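Local coordinates for protein L-methionine gamma-lyase (Fusobacterium nucleatum subsp. nucleatum, PDB 6LXU) that is a pyridoxal-phosphate-dependent enzyme of the Cys/Met metabolism family, with four chains in its assembly and its cofactor covalently held, at residues I58-G63 with G245-P250; H217-A222 with A253-R258. All coordinates share one frame; numbering follows the deposited sequence.

Both contacts lie on the same side of the chain's centre, about 15 Å apart between their centres. Their segments alternate along the chain: 58-63, 217-222, 245-250, 253-258. Helix 250-260 is shared. Interaction 1 reaches its first residue through Pro250, and interaction 2 uses its middle. The loop 217-222 runs into strand 223-227 of the seven-stranded sheet, while 58-63 precedes helix 65-78. Leu248 joins the two sites: its CD1 lies 3.8 Å from Ala222 CB, and its CD2 lies 4.0 Å from Ile256 CD1. Both contacts also touch the second subunit, so internal packing and subunit assembly meet in this part of the fold.

Interaction 1 of 2, residues I58-G63 with G245-P250; sequences IYTRLG and GAVLGP
Thr60 OG1 is gripped by Thr35 O and Asn64 ND2, with a weak third bond to Ser36 O, while the methyl of Thr60 faces Val247 and Pro250. This methyl, CG2, lies anti to the backbone N and comes 4.1 Å from Val247 CG1. It is also 4.3 Å from Pro250 CG, at the start of helix 250-260. The other branch of Val247, CG2, touches Arg61 CG at 3.5 Å, with Arg61 CB and CD each 3.7 Å from that methyl. The two side chains cross at about a right angle, so the valine methyl meets the aliphatic part of the arginine. The arginine chain then bends at chi3 (47°). Its NE is hydrogen-bonded to the pyridoxal-phosphate lysine of the second subunit, Lys212, as is Tyr59 OH. On the other segment, Ala246 centres an inverse gamma turn, and Gly245 O bonds Ser88 OG of the second subunit. Across the two segments the contact is mainly carbon packing, with the polar ends turned to other partners. Arg61 thus divides its roles: its carbon chain packs on Val247 within the chain, consistent with positioning its NE at a cofactor site shared between subunits.

Interaction 2 of 2, residues H217-A222 with A253-R258; sequences HGDVIA and AYYIIR
Val220 faces helix 250-260 and puts one methyl on each of two consecutive helix residues, Tyr255 and Ile256. The setting is fold type I of the pyridoxal-phosphate enzymes. Here, in this chain, helix 250-260 packs on the loop that leads into strand 223-227 of the large sheet. Val220 CG2 lies 3.5 Å from Tyr255 CB and 4.0 Å from Tyr255 CD2, approaching the ring obliquely. CG1, anti to the backbone N (chi1 171°), meets Ile256 CD1 at 3.8 Å. Asp219 comes beside the same tyrosine, with OD2 at 4.4 Å from Tyr255 CD1. This is a loose approach; the carboxylate has its bonds elsewhere. Its OD1 bonds Asn215 ND2. Its OD2 turns to a neighbouring chain, accepting a hydrogen bond from Tyr254 OH of the third subunit and forming an intersubunit salt bridge with Arg258 NE of the third subunit. The relation is mutual: Tyr254 and Arg258 here reach Asp219 of that subunit. Tyr255 OH likewise bonds Gln251 NE2 of the third subunit. The helix therefore packs on its own loop through carbon atoms, and the polar groups of its tyrosine and arginine side chains bond across to the third subunit. Farther out, Leu70 of helix 65-78 touches Ile256, and Thr211 OG1 bonds Ala222 N. At this end of the loop Ala222 CB presses on Ile256 CD1 at 3.4 Å, tighter than usual for two carbons.

Interaction 1 of 2, residues I58-G63 with G245-P250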
loop_
_atom_site.group_PDB
_atom_site.type_symbol
_atom_site.label_atom_id
_atom_site.label_comp_id
_atom_site.label_asym_id
_atom_site.label_seq_id
_atom_site.Cartn_x
_atom_site.Cartn_y
_atom_site.Cartn_z
ATOM N N ILE A 58 -1.343 -17.443 13.615
ATOM C CA ILE A 58 -0.196 -17.346 14.522
ATOM C C ILE A 58 0.817 -16.302 14.041
ATOM O O ILE A 58 1.230 -15.446 14.810
ATOM C CB ILE A 58 0.484 -18.718 14.700
ATOM C CG1 ILE A 58 -0.475 -19.726 15.372
ATOM C CG2 ILE A 58 1.779 -18.579 15.499
ATOM C CD1 ILE A 58 0.068 -21.137 15.402
ATOM N N TYR A 59 1.234 -16.401 12.783
ATOM C CA TYR A 59 2.362 -15.602 12.293
ATOM C C TYR A 59 2.355 -15.685 10.782
ATOM O O TYR A 59 2.149 -16.756 10.226
ATOM C CB TYR A 59 3.656 -16.177 12.843
ATOM C CG TYR A 59 4.918 -15.421 12.545
ATOM C CD1 TYR A 59 5.209 -14.257 13.214
ATOM C CD2 TYR A 59 5.860 -15.918 11.654
ATOM C CE1 TYR A 59 6.403 -13.591 13.007
ATOM C CE2 TYR A 59 7.062 -15.267 11.428
ATOM C CZ TYR A 59 7.333 -14.111 12.126
ATOM O OH TYR A 59 8.538 -13.461 11.986
ATOM N N THR A 60 2.582 -14.561 10.110
ATOM C CA THR A 60 2.341 -14.488 8.670
ATOM C C THR A 60 3.184 -15.444 7.836
ATOM O O THR A 60 2.712 -15.902 6.804
ATOM C CB THR A 60 2.438 -13.030 8.207
ATOM O OG1 THR A 60 1.276 -12.383 8.728
ATOM C CG2 THR A 60 2.480 -12.859 6.687
ATOM N N ARG A 61 4.404 -15.818 8.273
ATOM C CA ARG A 61 5.146 -16.830 7.510
ATOM C C ARG A 61 4.392 -18.166 7.433
ATOM O O ARG A 61 4.489 -18.862 6.423
ATOM C CB ARG A 61 6.568 -17.024 8.051
ATOM C CG ARG A 61 7.373 -18.144 7.378
ATOM C CD ARG A 61 8.896 -17.906 7.358
ATOM N NE ARG A 61 9.407 -17.482 8.656
ATOM C CZ ARG A 61 9.526 -18.271 9.727
ATOM N NH1 ARG A 61 9.245 -19.574 9.648
ATOM N NH2 ARG A 61 9.898 -17.760 10.887
ATOM N N LEU A 62 3.645 -18.502 8.486
ATOM C CA LEU A 62 2.805 -19.716 8.493
ATOM C C LEU A 62 1.543 -19.560 7.661
ATOM O O LEU A 62 1.115 -20.521 6.996
ATOM C CB LEU A 62 2.419 -20.101 9.916
ATOM C CG LEU A 62 3.566 -20.438 10.861
ATOM C CD1 LEU A 62 3.059 -20.694 12.274
ATOM C CD2 LEU A 62 4.372 -21.616 10.363
ATOM N N GLY A 63 0.943 -18.376 7.696
ATOM C CA GLY A 63 -0.306 -18.099 7.007
ATOM C C GLY A 63 -0.868 -16.777 7.459
ATOM O O GLY A 63 -0.517 -16.275 8.513
ATOM N N GLY A 245 11.541 -19.594 3.020
ATOM C CA GLY A 245 11.041 -18.365 3.600
ATOM C C GLY A 245 10.492 -17.378 2.580
ATOM O O GLY A 245 10.524 -16.174 2.820
ATOM N N ALA A 246 9.964 -17.868 1.460
ATOM C CA ALA A 246 9.466 -16.989 0.396
ATOM C C ALA A 246 8.035 -16.531 0.709
ATOM O O ALA A 246 7.080 -16.894 0.026
ATOM C CB ALA A 246 9.552 -17.700 -0.935
ATOM N N VAL A 247 7.923 -15.687 1.733
ATOM C CA VAL A 247 6.640 -15.277 2.283
ATOM C C VAL A 247 6.077 -14.100 1.518
ATOM O O VAL A 247 6.688 -13.033 1.459
ATOM C CB VAL A 247 6.773 -14.900 3.767
ATOM C CG1 VAL A 247 5.444 -14.452 4.349
ATOM C CG2 VAL A 247 7.310 -16.078 4.572
ATOM N N LEU A 248 4.883 -14.286 0.944
ATOM C CA LEU A 248 4.201 -13.228 0.203
ATOM C C LEU A 248 3.761 -12.107 1.151
ATOM O O LEU A 248 3.170 -12.335 2.201
ATOM C CB LEU A 248 2.995 -13.806 -0.523
ATOM C CG LEU A 248 2.270 -12.849 -1.462
ATOM C CD1 LEU A 248 3.170 -12.363 -2.589
ATOM C CD2 LEU A 248 1.053 -13.550 -2.039
ATOM N N GLY A 249 4.023 -10.869 0.755
ATOM C CA GLY A 249 3.558 -9.722 1.519
ATOM C C GLY A 249 2.038 -9.606 1.428
ATOM O O GLY A 249 1.475 -9.787 0.344
ATOM N N PRO A 250 1.354 -9.283 2.544
ATOM C CA PRO A 250 -0.098 -9.126 2.462
ATOM C C PRO A 250 -0.547 -8.096 1.421
ATOM O O PRO A 250 -1.550 -8.323 0.739
ATOM C CB PRO A 250 -0.487 -8.786 3.896
ATOM C CG PRO A 250 0.518 -9.525 4.720
ATOM C CD PRO A 250 1.806 -9.357 3.950
#

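Interaction 2 of 2, residues H217-A222 with A253-R258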
loop_
_atom_site.group_PDB
_atom_site.type_symbol
_atom_site.label_atom_id
_atom_site.label_comp_id
_atom_site.label_asym_id
_atom_site.label_seq_id
_atom_site.Cartn_x
_atom_site.Cartn_y
_atom_site.Cartn_z
ATOM N N HIS A 217 -0.989 -7.322 -13.717
ATOM C CA HIS A 217 -0.813 -5.879 -13.734
ATOM C C HIS A 217 0.641 -5.454 -13.545
ATOM O O HIS A 217 0.923 -4.282 -13.324
ATOM C CB HIS A 217 -1.747 -5.230 -12.698
ATOM C CG HIS A 217 -3.199 -5.345 -13.054
ATOM N ND1 HIS A 217 -3.907 -6.526 -12.962
ATOM C CD2 HIS A 217 -4.064 -4.420 -13.543
ATOM C CE1 HIS A 217 -5.153 -6.303 -13.363
ATOM N NE2 HIS A 217 -5.277 -5.037 -13.718
ATOM N N GLY A 218 1.576 -6.395 -13.673
ATOM C CA GLY A 218 2.993 -6.011 -13.785
ATOM C C GLY A 218 3.546 -5.283 -12.581
ATOM O O GLY A 218 4.483 -4.496 -12.717
ATOM N N ASP A 219 2.991 -5.553 -11.395
ATOM C CA ASP A 219 3.330 -4.805 -10.198
ATOM C C ASP A 219 3.619 -5.684 -8.984
ATOM O O ASP A 219 3.876 -5.167 -7.886
ATOM C CB ASP A 219 2.317 -3.694 -9.919
ATOM C CG ASP A 219 0.882 -4.159 -9.778
ATOM O OD1 ASP A 219 0.635 -5.393 -9.746
ATOM O OD2 ASP A 219 -0.003 -3.267 -9.715
ATOM N N VAL A 220 3.623 -7.011 -9.180
ATOM C CA VAL A 220 3.831 -7.964 -8.091
ATOM C C VAL A 220 4.735 -9.083 -8.590
ATOM O O VAL A 220 4.574 -9.568 -9.717
ATOM C CB VAL A 220 2.470 -8.578 -7.662
ATOM C CG1 VAL A 220 2.638 -9.724 -6.692
ATOM C CG2 VAL A 220 1.547 -7.542 -7.049
ATOM N N ILE A 221 5.651 -9.518 -7.733
ATOM C CA ILE A 221 6.380 -10.770 -7.904
ATOM C C ILE A 221 5.741 -11.759 -6.919
ATOM O O ILE A 221 5.653 -11.471 -5.716
ATOM C CB ILE A 221 7.874 -10.596 -7.604
ATOM C CG1 ILE A 221 8.539 -9.527 -8.491
ATOM C CG2 ILE A 221 8.602 -11.926 -7.733
ATOM C CD1 ILE A 221 8.637 -9.838 -9.969
ATOM N N ALA A 222 5.251 -12.901 -7.417
ATOM C CA ALA A 222 4.542 -13.856 -6.560
ATOM C C ALA A 222 4.417 -15.206 -7.232
ATOM O O ALA A 222 4.435 -15.310 -8.458
ATOM C CB ALA A 222 3.157 -13.321 -6.227
ATOM N N ALA A 253 -0.469 -9.929 -1.783
ATOM C CA ALA A 253 -1.610 -10.841 -1.830
ATOM C C ALA A 253 -2.886 -10.096 -2.237
ATOM O O ALA A 253 -3.647 -10.589 -3.077
ATOM C CB ALA A 253 -1.782 -11.559 -0.502
ATOM N N TYR A 254 -3.104 -8.921 -1.650
ATOM C CA TYR A 254 -4.261 -8.103 -2.000
ATOM C C TYR A 254 -4.213 -7.692 -3.480
ATOM O O TYR A 254 -5.228 -7.801 -4.188
ATOM C CB TYR A 254 -4.401 -6.869 -1.073
ATOM C CG TYR A 254 -5.627 -6.112 -1.464
ATOM C CD1 TYR A 254 -6.886 -6.586 -1.123
ATOM C CD2 TYR A 254 -5.549 -4.992 -2.295
ATOM C CE1 TYR A 254 -8.027 -5.970 -1.588
ATOM C CE2 TYR A 254 -6.692 -4.362 -2.750
ATOM C CZ TYR A 254 -7.937 -4.875 -2.416
ATOM O OH TYR A 254 -9.114 -4.338 -2.909
ATOM N N TYR A 255 -3.061 -7.223 -3.951
ATOM C CA TYR A 255 -2.946 -6.862 -5.363
ATOM C C TYR A 255 -3.337 -8.019 -6.278
ATOM O O TYR A 255 -3.973 -7.809 -7.309
ATOM C CB TYR A 255 -1.530 -6.402 -5.702
ATOM C CG TYR A 255 -1.150 -4.974 -5.354
ATOM C CD1 TYR A 255 -1.909 -3.884 -5.781
ATOM C CD2 TYR A 255 0.063 -4.706 -4.724
ATOM C CE1 TYR A 255 -1.487 -2.589 -5.532
ATOM C CE2 TYR A 255 0.474 -3.400 -4.473
ATOM C CZ TYR A 255 -0.311 -2.346 -4.885
ATOM O OH TYR A 255 0.063 -1.034 -4.644
ATOM N N ILE A 256 -2.940 -9.242 -5.926
ATOM C CA ILE A 256 -3.250 -10.390 -6.782
ATOM C C ILE A 256 -4.740 -10.742 -6.700
ATOM O O ILE A 256 -5.366 -10.987 -7.732
ATOM C CB ILE A 256 -2.400 -11.624 -6.441
ATOM C CG1 ILE A 256 -0.896 -11.311 -6.515
ATOM C CG2 ILE A 256 -2.739 -12.766 -7.395
ATOM C CD1 ILE A 256 -0.051 -12.266 -5.714
ATOM N N ILE A 257 -5.305 -10.758 -5.498
ATOM C CA ILE A 257 -6.761 -10.922 -5.368
ATOM C C ILE A 257 -7.493 -9.907 -6.258
ATOM O O ILE A 257 -8.436 -10.247 -6.988
ATOM C CB ILE A 257 -7.190 -10.766 -3.893
ATOM C CG1 ILE A 257 -6.708 -11.954 -3.059
ATOM C CG2 ILE A 257 -8.705 -10.596 -3.770
ATOM C CD1 ILE A 257 -6.751 -11.709 -1.573
ATOM N N ARG A 258 -7.047 -8.660 -6.176
ATOM C CA ARG A 258 -7.639 -7.592 -6.966
ATOM C C ARG A 258 -7.477 -7.875 -8.465
ATOM O O ARG A 258 -8.433 -7.731 -9.236
ATOM C CB ARG A 258 -6.975 -6.278 -6.599
ATOM C CG ARG A 258 -7.666 -5.063 -7.173
ATOM C CD ARG A 258 -6.875 -3.818 -6.899
ATOM N NE ARG A 258 -7.650 -2.590 -6.895
ATOM C CZ ARG A 258 -7.603 -1.597 -7.769
ATOM N NH1 ARG A 258 -6.938 -1.721 -8.932
ATOM N NH2 ARG A 258 -8.244 -0.480 -7.505
#